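Local coordinates for protein putative protease (Parabacteroides distasonis ATCC 8503, PDB 3KD4) that is of unknown function but is probably an exported hydrolase, perhaps a protease, at residues 305-310 with 356-361; 4-9 with 136-141; 389-394 with 499-504. One frame throughout, in Å; residues are numbered along the deposited sequence.

Interaction 1 (305-310 with 356-361); sequences SEVLAV and VSLSGT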
ATOM      1  N   SER A 305      18.768 -17.147   2.604  1.00 19.99           N
ATOM      2  CA  SER A 305      17.652 -16.244   2.379  1.00 20.13           C
ATOM      3  C   SER A 305      16.457 -16.578   3.267  1.00 18.90           C
ATOM      4  O   SER A 305      16.256 -17.726   3.710  1.00 18.71           O
ATOM      5  CB  SER A 305      17.206 -16.277   0.895  1.00 20.43           C
ATOM      6  OG  SER A 305      18.298 -15.903   0.034  1.00 22.99           O
ATOM      7  N   GLU A 306      15.646 -15.566   3.513  1.00 18.07           N
ATOM      8  CA  GLU A 306      14.424 -15.720   4.307  1.00 18.53           C
ATOM      9  C   GLU A 306      13.335 -14.753   3.841  1.00 17.95           C
ATOM     10  O   GLU A 306      13.635 -13.626   3.434  1.00 17.68           O
ATOM     11  CB  GLU A 306      14.737 -15.368   5.758  1.00 19.69           C
ATOM     12  CG  GLU A 306      14.883 -16.508   6.701  1.00 23.73           C
ATOM     13  CD  GLU A 306      14.907 -16.024   8.169  1.00 23.02           C
ATOM     14  OE1 GLU A 306      15.882 -15.356   8.534  1.00 22.41           O
ATOM     15  OE2 GLU A 306      13.931 -16.295   8.908  1.00 23.45           O
ATOM     16  N   VAL A 307      12.079 -15.159   3.982  1.00 17.40           N
ATOM     17  CA  VAL A 307      10.941 -14.283   3.723  1.00 16.96           C
ATOM     18  C   VAL A 307      10.784 -13.328   4.914  1.00 17.82           C
ATOM     19  O   VAL A 307      11.019 -13.698   6.080  1.00 18.19           O
ATOM     20  CB  VAL A 307       9.652 -15.103   3.439  1.00 17.24           C
ATOM     21  CG1 VAL A 307       8.444 -14.191   3.253  1.00 15.45           C
ATOM     22  CG2 VAL A 307       9.857 -16.010   2.197  1.00 17.26           C
ATOM     23  N   LEU A 308      10.418 -12.086   4.609  1.00 16.85           N
ATOM     24  CA  LEU A 308      10.164 -11.061   5.610  1.00 16.27           C
ATOM     25  C   LEU A 308       8.746 -10.554   5.464  1.00 15.69           C
ATOM     26  O   LEU A 308       8.243 -10.383   4.352  1.00 16.11           O
ATOM     27  CB  LEU A 308      11.115  -9.869   5.407  1.00 16.30           C
ATOM     28  CG  LEU A 308      12.611 -10.154   5.247  1.00 16.56           C
ATOM     29  CD1 LEU A 308      13.388  -8.818   5.096  1.00 16.96           C
ATOM     30  CD2 LEU A 308      13.138 -10.970   6.450  1.00 14.14           C
ATOM     31  N   ALA A 309       8.130 -10.288   6.595  1.00 15.64           N
ATOM     32  CA  ALA A 309       6.842  -9.634   6.669  1.00 16.19           C
ATOM     33  C   ALA A 309       7.047  -8.173   7.093  1.00 16.39           C
ATOM     34  O   ALA A 309       7.848  -7.885   7.989  1.00 16.96           O
ATOM     35  CB  ALA A 309       5.925 -10.366   7.659  1.00 15.08           C
ATOM     36  N   VAL A 310       6.319  -7.263   6.447  1.00 15.42           N
ATOM     37  CA  VAL A 310       6.374  -5.840   6.761  1.00 16.18           C
ATOM     38  C   VAL A 310       5.044  -5.407   7.350  1.00 16.95           C
ATOM     39  O   VAL A 310       3.976  -5.594   6.722  1.00 16.78           O
ATOM     40  CB  VAL A 310       6.672  -4.997   5.468  1.00 17.24           C
ATOM     41  CG1 VAL A 310       6.877  -3.498   5.799  1.00 15.29           C
ATOM     42  CG2 VAL A 310       7.904  -5.577   4.711  1.00 16.96           C
ATOM     43  N   VAL A 356       9.846  -8.039  10.026  1.00 15.73           N
ATOM     44  CA  VAL A 356      10.135  -9.242  10.821  1.00 15.50           C
ATOM     45  C   VAL A 356      10.293 -10.439   9.921  1.00 16.48           C
ATOM     46  O   VAL A 356       9.416 -10.684   9.056  1.00 17.58           O
ATOM     47  CB  VAL A 356       9.008  -9.512  11.829  1.00 15.49           C
ATOM     48  CG1 VAL A 356       9.405 -10.668  12.750  1.00 15.12           C
ATOM     49  CG2 VAL A 356       8.656  -8.259  12.624  1.00 14.11           C
ATOM     50  N   SER A 357      11.383 -11.199  10.075  1.00 15.64           N
ATOM     51  CA  SER A 357      11.541 -12.443   9.331  1.00 15.93           C
ATOM     52  C   SER A 357      10.484 -13.492   9.785  1.00 16.32           C
ATOM     53  O   SER A 357       9.954 -13.400  10.886  1.00 16.13           O
ATOM     54  CB  SER A 357      12.938 -13.014   9.552  1.00 16.20           C
ATOM     55  OG  SER A 357      13.058 -13.548  10.850  1.00 16.89           O
ATOM     56  N   LEU A 358      10.176 -14.463   8.940  1.00 16.12           N
ATOM     57  CA  LEU A 358       9.241 -15.550   9.309  1.00 16.97           C
ATOM     58  C   LEU A 358       9.724 -16.450  10.446  1.00 17.34           C
ATOM     59  O   LEU A 358       8.913 -17.100  11.115  1.00 18.10           O
ATOM     60  CB  LEU A 358       8.860 -16.412   8.101  1.00 17.22           C
ATOM     61  CG  LEU A 358       8.116 -15.733   6.935  1.00 16.66           C
ATOM     62  CD1 LEU A 358       7.335 -16.737   6.071  1.00 17.18           C
ATOM     63  CD2 LEU A 358       7.213 -14.603   7.358  1.00 14.81           C
ATOM     64  N   SER A 359      11.022 -16.433  10.710  1.00 18.72           N
ATOM     65  CA  SER A 359      11.572 -17.086  11.882  1.00 18.83           C
ATOM     66  C   SER A 359      11.476 -16.158  13.088  1.00 19.52           C
ATOM     67  O   SER A 359      11.907 -16.533  14.140  1.00 20.17           O
ATOM     68  CB  SER A 359      13.024 -17.515  11.646  1.00 19.12           C
ATOM     69  OG  SER A 359      13.841 -16.401  11.346  1.00 18.52           O
ATOM     70  N   GLY A 360      10.929 -14.948  12.944  1.00 18.95           N
ATOM     71  CA  GLY A 360      10.591 -14.109  14.101  1.00 18.45           C
ATOM     72  C   GLY A 360      11.518 -13.010  14.578  1.00 18.90           C
ATOM     73  O   GLY A 360      11.297 -12.434  15.652  1.00 19.48           O
ATOM     74  N   THR A 361      12.548 -12.695  13.808  1.00 18.95           N
ATOM     75  CA  THR A 361      13.520 -11.672  14.165  1.00 18.44           C
ATOM     76  C   THR A 361      13.139 -10.331  13.545  1.00 18.29           C
ATOM     77  O   THR A 361      12.949 -10.222  12.333  1.00 16.22           O
ATOM     78  CB  THR A 361      14.919 -12.075  13.634  1.00 19.27           C
ATOM     79  OG1 THR A 361      15.259 -13.338  14.186  1.00 21.14           O
ATOM     80  CG2 THR A 361      16.051 -11.023  13.954  1.00 16.65           C
TER
HETATM   81  O   HOH W   1      15.813 -14.025  10.739  1.00 21.15           O

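Interaction 2 (4-9 with 136-141); sequences SEAEYG and ETSPVK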
ATOM      1  N   SER A   4     -19.898  15.666   4.044  1.00 42.62           N
ATOM      2  CA  SER A   4     -21.330  15.975   4.294  1.00 39.32           C
ATOM      3  C   SER A   4     -22.174  15.498   3.103  1.00 35.47           C
ATOM      4  O   SER A   4     -23.324  15.885   2.955  1.00 36.49           O
ATOM      5  CB  SER A   4     -21.535  17.474   4.610  1.00 40.30           C
ATOM      6  OG  SER A   4     -22.044  18.229   3.507  1.00 40.69           O
ATOM      7  N   GLU A   5     -21.594  14.659   2.254  1.00 30.34           N
ATOM      8  CA  GLU A   5     -22.323  14.026   1.166  1.00 27.90           C
ATOM      9  C   GLU A   5     -23.063  12.743   1.619  1.00 23.93           C
ATOM     10  O   GLU A   5     -24.054  12.335   1.008  1.00 20.07           O
ATOM     11  CB  GLU A   5     -21.336  13.615   0.099  1.00 27.93           C
ATOM     12  CG  GLU A   5     -20.598  14.781  -0.554  1.00 32.93           C
ATOM     13  CD  GLU A   5     -21.356  15.398  -1.700  1.00 33.91           C
ATOM     14  OE1 GLU A   5     -21.826  14.660  -2.576  1.00 37.75           O
ATOM     15  OE2 GLU A   5     -21.459  16.624  -1.741  1.00 37.09           O
ATOM     16  N   ALA A   6     -22.504  12.099   2.645  1.00 20.43           N
ATOM     17  CA  ALA A   6     -23.019  10.832   3.168  1.00 19.57           C
ATOM     18  C   ALA A   6     -22.551  10.677   4.581  1.00 18.41           C
ATOM     19  O   ALA A   6     -21.541  11.286   4.958  1.00 17.04           O
ATOM     20  CB  ALA A   6     -22.540   9.644   2.303  1.00 18.24           C
ATOM     21  N   GLU A   7     -23.273   9.857   5.351  1.00 17.75           N
ATOM     22  CA  GLU A   7     -22.902   9.523   6.704  1.00 18.40           C
ATOM     23  C   GLU A   7     -23.332   8.103   7.027  1.00 17.39           C
ATOM     24  O   GLU A   7     -24.468   7.706   6.713  1.00 17.33           O
ATOM     25  CB  GLU A   7     -23.614  10.468   7.661  1.00 19.84           C
ATOM     26  CG  GLU A   7     -23.322  10.254   9.133  1.00 25.70           C
ATOM     27  CD  GLU A   7     -24.286  11.041   9.993  1.00 35.30           C
ATOM     28  OE1 GLU A   7     -24.683  10.552  11.093  1.00 44.26           O
ATOM     29  OE2 GLU A   7     -24.697  12.132   9.528  1.00 39.03           O
ATOM     30  N   TYR A   8     -22.455   7.347   7.661  1.00 16.87           N
ATOM     31  CA  TYR A   8     -22.837   6.046   8.212  1.00 17.82           C
ATOM     32  C   TYR A   8     -23.418   6.288   9.586  1.00 18.05           C
ATOM     33  O   TYR A   8     -22.688   6.595  10.533  1.00 18.94           O
ATOM     34  CB  TYR A   8     -21.644   5.117   8.364  1.00 17.69           C
ATOM     35  CG  TYR A   8     -21.074   4.601   7.060  1.00 18.39           C
ATOM     36  CD1 TYR A   8     -21.575   3.441   6.487  1.00 20.21           C
ATOM     37  CD2 TYR A   8     -20.022   5.243   6.438  1.00 18.55           C
ATOM     38  CE1 TYR A   8     -21.059   2.953   5.324  1.00 21.13           C
ATOM     39  CE2 TYR A   8     -19.476   4.750   5.264  1.00 17.72           C
ATOM     40  CZ  TYR A   8     -20.012   3.601   4.720  1.00 20.54           C
ATOM     41  OH  TYR A   8     -19.541   3.091   3.555  1.00 24.10           O
ATOM     42  N   GLY A   9     -24.727   6.136   9.706  1.00 18.35           N
ATOM     43  CA  GLY A   9     -25.396   6.277  10.994  1.00 19.20           C
ATOM     44  C   GLY A   9     -24.940   5.171  11.932  1.00 20.74           C
ATOM     45  O   GLY A   9     -24.643   5.407  13.108  1.00 21.33           O
ATOM     46  N   GLU A 136     -14.044   5.595   7.721  1.00 20.59           N
ATOM     47  CA  GLU A 136     -14.457   5.586   6.314  1.00 20.17           C
ATOM     48  C   GLU A 136     -14.261   6.966   5.668  1.00 19.60           C
ATOM     49  O   GLU A 136     -13.832   7.918   6.312  1.00 17.98           O
ATOM     50  CB  GLU A 136     -15.934   5.179   6.195  1.00 21.00           C
ATOM     51  CG  GLU A 136     -16.281   3.886   6.886  1.00 22.62           C
ATOM     52  CD  GLU A 136     -15.637   2.655   6.266  1.00 27.25           C
ATOM     53  OE1 GLU A 136     -15.106   2.697   5.129  1.00 27.23           O
ATOM     54  OE2 GLU A 136     -15.664   1.626   6.950  1.00 28.83           O
ATOM     55  N   THR A 137     -14.575   7.063   4.383  1.00 19.62           N
ATOM     56  CA  THR A 137     -14.476   8.327   3.652  1.00 20.36           C
ATOM     57  C   THR A 137     -15.641   9.256   4.004  1.00 20.12           C
ATOM     58  O   THR A 137     -15.617  10.434   3.706  1.00 19.56           O
ATOM     59  CB  THR A 137     -14.421   8.050   2.119  1.00 20.54           C
ATOM     60  OG1 THR A 137     -15.534   7.243   1.754  1.00 23.57           O
ATOM     61  CG2 THR A 137     -13.125   7.273   1.741  1.00 21.08           C
ATOM     62  N   SER A 138     -16.677   8.704   4.622  1.00 19.70           N
ATOM     63  CA  SER A 138     -17.728   9.491   5.260  1.00 19.12           C
ATOM     64  C   SER A 138     -17.652   9.293   6.781  1.00 18.17           C
ATOM     65  O   SER A 138     -17.151   8.248   7.261  1.00 17.50           O
ATOM     66  CB  SER A 138     -19.088   8.995   4.739  1.00 19.39           C
ATOM     67  OG  SER A 138     -19.224   9.204   3.345  1.00 21.22           O
ATOM     68  N   PRO A 139     -18.190  10.242   7.542  1.00 17.08           N
ATOM     69  CA  PRO A 139     -18.271  10.047   8.996  1.00 17.10           C
ATOM     70  C   PRO A 139     -19.103   8.819   9.417  1.00 17.14           C
ATOM     71  O   PRO A 139     -20.071   8.422   8.727  1.00 17.51           O
ATOM     72  CB  PRO A 139     -18.986  11.306   9.508  1.00 17.19           C
ATOM     73  CG  PRO A 139     -19.258  12.171   8.308  1.00 17.63           C
ATOM     74  CD  PRO A 139     -18.919  11.446   7.077  1.00 18.31           C
ATOM     75  N   VAL A 140     -18.716   8.247  10.549  1.00 17.27           N
ATOM     76  CA  VAL A 140     -19.411   7.108  11.158  1.00 16.70           C
ATOM     77  C   VAL A 140     -19.898   7.573  12.527  1.00 17.23           C
ATOM     78  O   VAL A 140     -19.088   7.869  13.423  1.00 17.82           O
ATOM     79  CB  VAL A 140     -18.510   5.854  11.277  1.00 16.34           C
ATOM     80  CG1 VAL A 140     -19.300   4.710  11.942  1.00 14.23           C
ATOM     81  CG2 VAL A 140     -17.972   5.435   9.900  1.00 14.79           C
ATOM     82  N   LYS A 141     -21.211   7.649  12.682  1.00 17.16           N
ATOM     83  CA  LYS A 141     -21.812   8.155  13.913  0.50 18.20           C
ATOM     84  C   LYS A 141     -21.603   7.185  15.062  1.00 17.67           C
ATOM     85  O   LYS A 141     -21.339   7.598  16.179  1.00 17.42           O
ATOM     86  CB  LYS A 141     -23.306   8.428  13.687  0.50 18.77           C
ATOM     87  CG  LYS A 141     -24.064   8.964  14.890  0.50 22.53           C
ATOM     88  CD  LYS A 141     -23.492  10.304  15.350  0.50 24.39           C
ATOM     89  CE  LYS A 141     -24.403  11.058  16.327  0.50 25.49           C
ATOM     90  NZ  LYS A 141     -23.642  12.182  16.955  0.50 25.11           N
TER

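Interaction 3 (389-394 with 499-504); sequences FAICVL and NRVLLF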
ATOM      1  N   PHE A 389      13.794  37.395 -28.646  1.00 30.54           N
ATOM      2  CA  PHE A 389      14.172  36.522 -27.539  1.00 29.96           C
ATOM      3  C   PHE A 389      13.947  35.058 -27.847  1.00 29.95           C
ATOM      4  O   PHE A 389      13.095  34.715 -28.665  1.00 30.16           O
ATOM      5  CB  PHE A 389      13.359  36.851 -26.297  1.00 29.23           C
ATOM      6  CG  PHE A 389      13.750  38.128 -25.633  1.00 27.56           C
ATOM      7  CD1 PHE A 389      14.672  38.130 -24.609  1.00 24.93           C
ATOM      8  CD2 PHE A 389      13.190  39.328 -26.034  1.00 26.38           C
ATOM      9  CE1 PHE A 389      15.022  39.302 -23.980  1.00 26.32           C
ATOM     10  CE2 PHE A 389      13.537  40.509 -25.396  1.00 26.25           C
ATOM     11  CZ  PHE A 389      14.451  40.491 -24.370  1.00 25.58           C
ATOM     12  N   ALA A 390      14.712  34.208 -27.175  1.00 29.51           N
ATOM     13  CA  ALA A 390      14.498  32.769 -27.221  1.00 29.84           C
ATOM     14  C   ALA A 390      14.307  32.338 -25.783  1.00 30.02           C
ATOM     15  O   ALA A 390      15.161  32.643 -24.945  1.00 30.15           O
ATOM     16  CB  ALA A 390      15.687  32.077 -27.851  1.00 29.44           C
ATOM     17  N   ILE A 391      13.170  31.700 -25.493  1.00 30.54           N
ATOM     18  CA  ILE A 391      12.862  31.151 -24.167  1.00 31.14           C
ATOM     19  C   ILE A 391      13.180  29.668 -24.182  1.00 31.40           C
ATOM     20  O   ILE A 391      12.443  28.875 -24.760  1.00 31.96           O
ATOM     21  CB  ILE A 391      11.376  31.287 -23.787  1.00 31.61           C
ATOM     22  CG1 ILE A 391      10.959  32.752 -23.745  1.00 33.24           C
ATOM     23  CG2 ILE A 391      11.111  30.673 -22.409  1.00 32.34           C
ATOM     24  CD1 ILE A 391       9.470  32.949 -23.991  1.00 34.94           C
ATOM     25  N   CYS A 392      14.290  29.300 -23.557  1.00 31.05           N
ATOM     26  CA  CYS A 392      14.758  27.919 -23.532  1.00 30.33           C
ATOM     27  C   CYS A 392      14.267  27.221 -22.256  1.00 29.22           C
ATOM     28  O   CYS A 392      14.744  27.529 -21.179  1.00 27.84           O
ATOM     29  CB  CYS A 392      16.277  27.932 -23.555  1.00 30.45           C
ATOM     30  SG  CYS A 392      17.035  26.301 -23.497  1.00 34.81           S
ATOM     31  N   VAL A 393      13.307  26.310 -22.384  1.00 28.54           N
ATOM     32  CA  VAL A 393      12.830  25.543 -21.240  1.00 28.33           C
ATOM     33  C   VAL A 393      13.681  24.276 -21.151  1.00 27.97           C
ATOM     34  O   VAL A 393      13.646  23.455 -22.044  1.00 28.58           O
ATOM     35  CB  VAL A 393      11.333  25.223 -21.347  1.00 28.55           C
ATOM     36  CG1 VAL A 393      10.825  24.497 -20.083  1.00 28.52           C
ATOM     37  CG2 VAL A 393      10.544  26.517 -21.540  1.00 27.08           C
ATOM     38  N   LEU A 394      14.498  24.154 -20.106  1.00 27.06           N
ATOM     39  CA  LEU A 394      15.298  22.949 -19.925  1.00 26.24           C
ATOM     40  C   LEU A 394      14.316  21.805 -19.590  1.00 26.36           C
ATOM     41  O   LEU A 394      13.464  21.958 -18.717  1.00 26.99           O
ATOM     42  CB  LEU A 394      16.317  23.141 -18.806  1.00 25.29           C
ATOM     43  CG  LEU A 394      17.330  24.263 -18.995  1.00 25.51           C
ATOM     44  CD1 LEU A 394      18.069  24.582 -17.671  1.00 20.52           C
ATOM     45  CD2 LEU A 394      18.290  23.926 -20.149  1.00 23.61           C
ATOM     46  N   ASN A 499      11.704  27.814 -13.139  1.00 20.22           N
ATOM     47  CA  ASN A 499      13.055  27.620 -12.614  1.00 19.95           C
ATOM     48  C   ASN A 499      13.946  26.856 -13.563  1.00 19.82           C
ATOM     49  O   ASN A 499      15.132  26.748 -13.333  1.00 20.20           O
ATOM     50  CB  ASN A 499      12.979  26.970 -11.223  1.00 20.15           C
ATOM     51  CG  ASN A 499      12.234  27.833 -10.222  1.00 19.50           C
ATOM     52  OD1 ASN A 499      12.074  29.036 -10.434  1.00 20.26           O
ATOM     53  ND2 ASN A 499      11.831  27.244  -9.090  1.00 19.70           N
ATOM     54  N   ARG A 500      13.376  26.382 -14.663  1.00 20.95           N
ATOM     55  CA  ARG A 500      14.132  25.697 -15.732  1.00 22.04           C
ATOM     56  C   ARG A 500      14.283  26.541 -17.010  1.00 22.41           C
ATOM     57  O   ARG A 500      14.757  26.038 -18.064  1.00 23.29           O
ATOM     58  CB  ARG A 500      13.441  24.355 -16.075  1.00 21.96           C
ATOM     59  CG  ARG A 500      13.699  23.284 -15.068  1.00 22.26           C
ATOM     60  CD  ARG A 500      13.076  21.931 -15.454  1.00 24.27           C
ATOM     61  NE  ARG A 500      11.623  21.938 -15.323  1.00 24.15           N
ATOM     62  CZ  ARG A 500      10.758  22.011 -16.329  1.00 24.92           C
ATOM     63  NH1 ARG A 500      11.141  22.044 -17.594  1.00 27.60           N
ATOM     64  NH2 ARG A 500       9.475  22.025 -16.071  1.00 25.38           N
ATOM     65  N   VAL A 501      13.879  27.805 -16.943  1.00 22.32           N
ATOM     66  CA  VAL A 501      13.953  28.662 -18.107  1.00 22.51           C
ATOM     67  C   VAL A 501      15.289  29.394 -18.170  1.00 22.38           C
ATOM     68  O   VAL A 501      15.731  29.975 -17.171  1.00 22.72           O
ATOM     69  CB  VAL A 501      12.815  29.689 -18.123  1.00 22.12           C
ATOM     70  CG1 VAL A 501      13.054  30.740 -19.212  1.00 22.48           C
ATOM     71  CG2 VAL A 501      11.480  28.972 -18.311  1.00 22.33           C
ATOM     72  N   LEU A 502      15.891  29.376 -19.351  1.00 22.17           N
ATOM     73  CA  LEU A 502      16.984  30.285 -19.717  1.00 22.16           C
ATOM     74  C   LEU A 502      16.449  31.206 -20.818  1.00 22.29           C
ATOM     75  O   LEU A 502      15.779  30.763 -21.758  1.00 22.30           O
ATOM     76  CB  LEU A 502      18.214  29.540 -20.249  1.00 22.28           C
ATOM     77  CG  LEU A 502      18.938  28.564 -19.316  1.00 22.70           C
ATOM     78  CD1 LEU A 502      20.103  27.905 -20.116  1.00 21.97           C
ATOM     79  CD2 LEU A 502      19.431  29.270 -18.064  1.00 19.67           C
ATOM     80  N   LEU A 503      16.711  32.490 -20.669  1.00 22.15           N
ATOM     81  CA  LEU A 503      16.270  33.498 -21.628  1.00 23.02           C
ATOM     82  C   LEU A 503      17.493  34.004 -22.370  1.00 22.76           C
ATOM     83  O   LEU A 503      18.526  34.291 -21.759  1.00 22.77           O
ATOM     84  CB  LEU A 503      15.586  34.661 -20.900  1.00 22.88           C
ATOM     85  CG  LEU A 503      15.038  35.814 -21.724  1.00 25.44           C
ATOM     86  CD1 LEU A 503      13.827  35.396 -22.599  1.00 25.45           C
ATOM     87  CD2 LEU A 503      14.695  36.983 -20.745  1.00 26.17           C
ATOM     88  N   PHE A 504      17.372  34.083 -23.689  1.00 23.00           N
ATOM     89  CA  PHE A 504      18.420  34.631 -24.549  1.00 23.15           C
ATOM     90  C   PHE A 504      17.851  35.732 -25.407  1.00 23.52           C
ATOM     91  O   PHE A 504      16.696  35.657 -25.842  1.00 22.31           O
ATOM     92  CB  PHE A 504      18.966  33.559 -25.494  1.00 23.75           C
ATOM     93  CG  PHE A 504      19.656  32.422 -24.798  1.00 22.90           C
ATOM     94  CD1 PHE A 504      18.928  31.345 -24.325  1.00 23.24           C
ATOM     95  CD2 PHE A 504      21.032  32.423 -24.655  1.00 22.25           C
ATOM     96  CE1 PHE A 504      19.555  30.293 -23.726  1.00 23.79           C
ATOM     97  CE2 PHE A 504      21.673  31.378 -24.040  1.00 22.73           C
ATOM     98  CZ  PHE A 504      20.932  30.306 -23.574  1.00 24.40           C
TER

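Interaction 1 (305-310 with 356-361)
Leu-308 and Ser-357 form an antiparallel non-hydrogen-bonded pair, CA to CA 4.2 Å, and Ala-309 and Val-356 the hydrogen-bonded pair next to it. This is a strand-strand contact of a five-stranded antiparallel sheet, where strand 353-357 leaves its neighbour 305-312 through a type I beta turn, Ser-357 to Gly-360. Ala-309 N donates to Val-356 O at 2.8 Å with a nearly straight N-H...O angle of 169°, and Val-356 N returns a bond to Ala-309 O. One further backbone bond, Leu-358 N to Val-307 O, ties the turn to the strand. There the leucine's CD1 packs against Val-307 CB at 3.9 Å, the two side chains crossing obliquely, while Leu-215 of helix 211-222 touches Ala-309, Val-356 and Leu-358. Leu-308 and Ser-357 put their side chains on the other face, with Leu-308 CD2 3.7 Å from Ser-357 CB.

Beyond them the carboxylate of Glu-306 meets the turn. Its OE2 takes a weak bond from Ser-359 N; Ser-359 OG is modelled at 2.4 Å from the same OE2, a length too short to be taken literally. A water donates to Glu-306 OE1 at 2.6 Å and also bonds Ser-357 OG. With chi1 at 73°, that OG lies between its own backbone N and carbonyl carbon, and it accepts Thr-361 N at 3.1 Å.

Interaction 2 (4-9 with 136-141)
Tyr-8 meets Glu-136, the first residue of 136-141, through the CE2 corner of its ring, which lies 3.7 Å from Glu-136 CG and equally close to CB. The two side chains cross at about a right angle. A chi2 of -67° turns the glutamate's CD aside from the extended course, and OE1 forms a salt bridge with Arg-133. Ser-138 follows, its CB 3.4 Å from Ala-6 O; its OG touches Ala-6 CB and is hydrogen-bonded to Tyr-43 OH and Ala-2 O. Pro-139 brings CD against the same Ala-6 O, while its own carbonyl takes the backbone bond from Tyr-8 N (2.8 Å to Pro-139 O) and lies at the ring edge, near the ring plane. Val-140 bridges Tyr-8, with CG2 4.0 Å from Tyr-8 CB and as near to CD2. An alanine in place of Tyr-8 would probably open a gap beside the methylenes of Glu-136, which would lose the ring's CD2 and CE2, and cost Val-140 CG2 its contact with CD2, though not that with CB. Lys-141 N donates to Tyr-8 O at 2.8 Å, almost straight at 170°. The lysine and Glu-7 run side by side, Glu-7 OE1 3.6 Å from Lys-141 CB; in the conformer given, one of two, NZ bonds Asn-183 OD1. Tyr-8 thus bonds the residues before and after Val-140, a parallel pattern and a single bridge. Strands 6-17 and 140-150 are parallel neighbours in a mixed eight-stranded sheet, with strand 23-33 next to the first and strand 174-184 next to the second.

Interaction 3 (389-394 with 499-504)
Val-501 wedges into the dip between Ile-391 and Val-393, its CG1 3.7 Å from Ile-391 CG2 and its CG2 4.2 Å from Val-393 CG2. The backbones beneath are an antiparallel pair, their axes 4.7 Å apart at 160°, within a small three-stranded sheet that has strand 501-505 at its centre. Along the same face Leu-503 supplies the next bump. Its CG is anti to the backbone N (chi1 -179°), which carries the branch towards the aromatic side chain of Phe-389; CD1 then fits between Phe-389 CD1, at 3.5 Å, and Ile-391 CG1.

The opposite face, with Ala-390, Cys-392, Leu-502 and Phe-504, is buried. Here Cys-392 CB meets Leu-502 CB and the ring-edge atom CE1 of Phe-504, which lie together on one side of it, the latter 4.0 Å away. Strand 370-380 touches both Cys-392 and Phe-504 through Ile-380. At the end of the ladder Leu-394 lays CB, CG and CD1 against the Arg-500 carbonyl, CG 3.3 Å from Arg-500 O, which also accepts Leu-394 N. The arginine curls around the Leu-394 carbonyl, chi3 (-72°) turning NE aside, and its NH1 donates in the guanidinium plane to Leu-394 O at 2.6 Å.

Overall arrangement
Along the chain the three contacts close in series: interaction 2 first, then interaction 1, then interaction 3. None touches another. The centres of interactions 1 and 2 lie about 38 Å apart, on opposite sides of the chain's centre; the centre of interaction 3 is about 52 Å from that of interaction 1 and about 50 Å from that of interaction 2. Each belongs to a separate sheet: interaction 2 to the mixed eight-stranded one, interaction 3 to the small three-stranded one near the C-terminus, and interaction 1 to the five-stranded antiparallel one backed by helices 211-222 and 287-300. All three join residues distant in sequence, which is consistent with an elongated chain built of successive, separately closed modules.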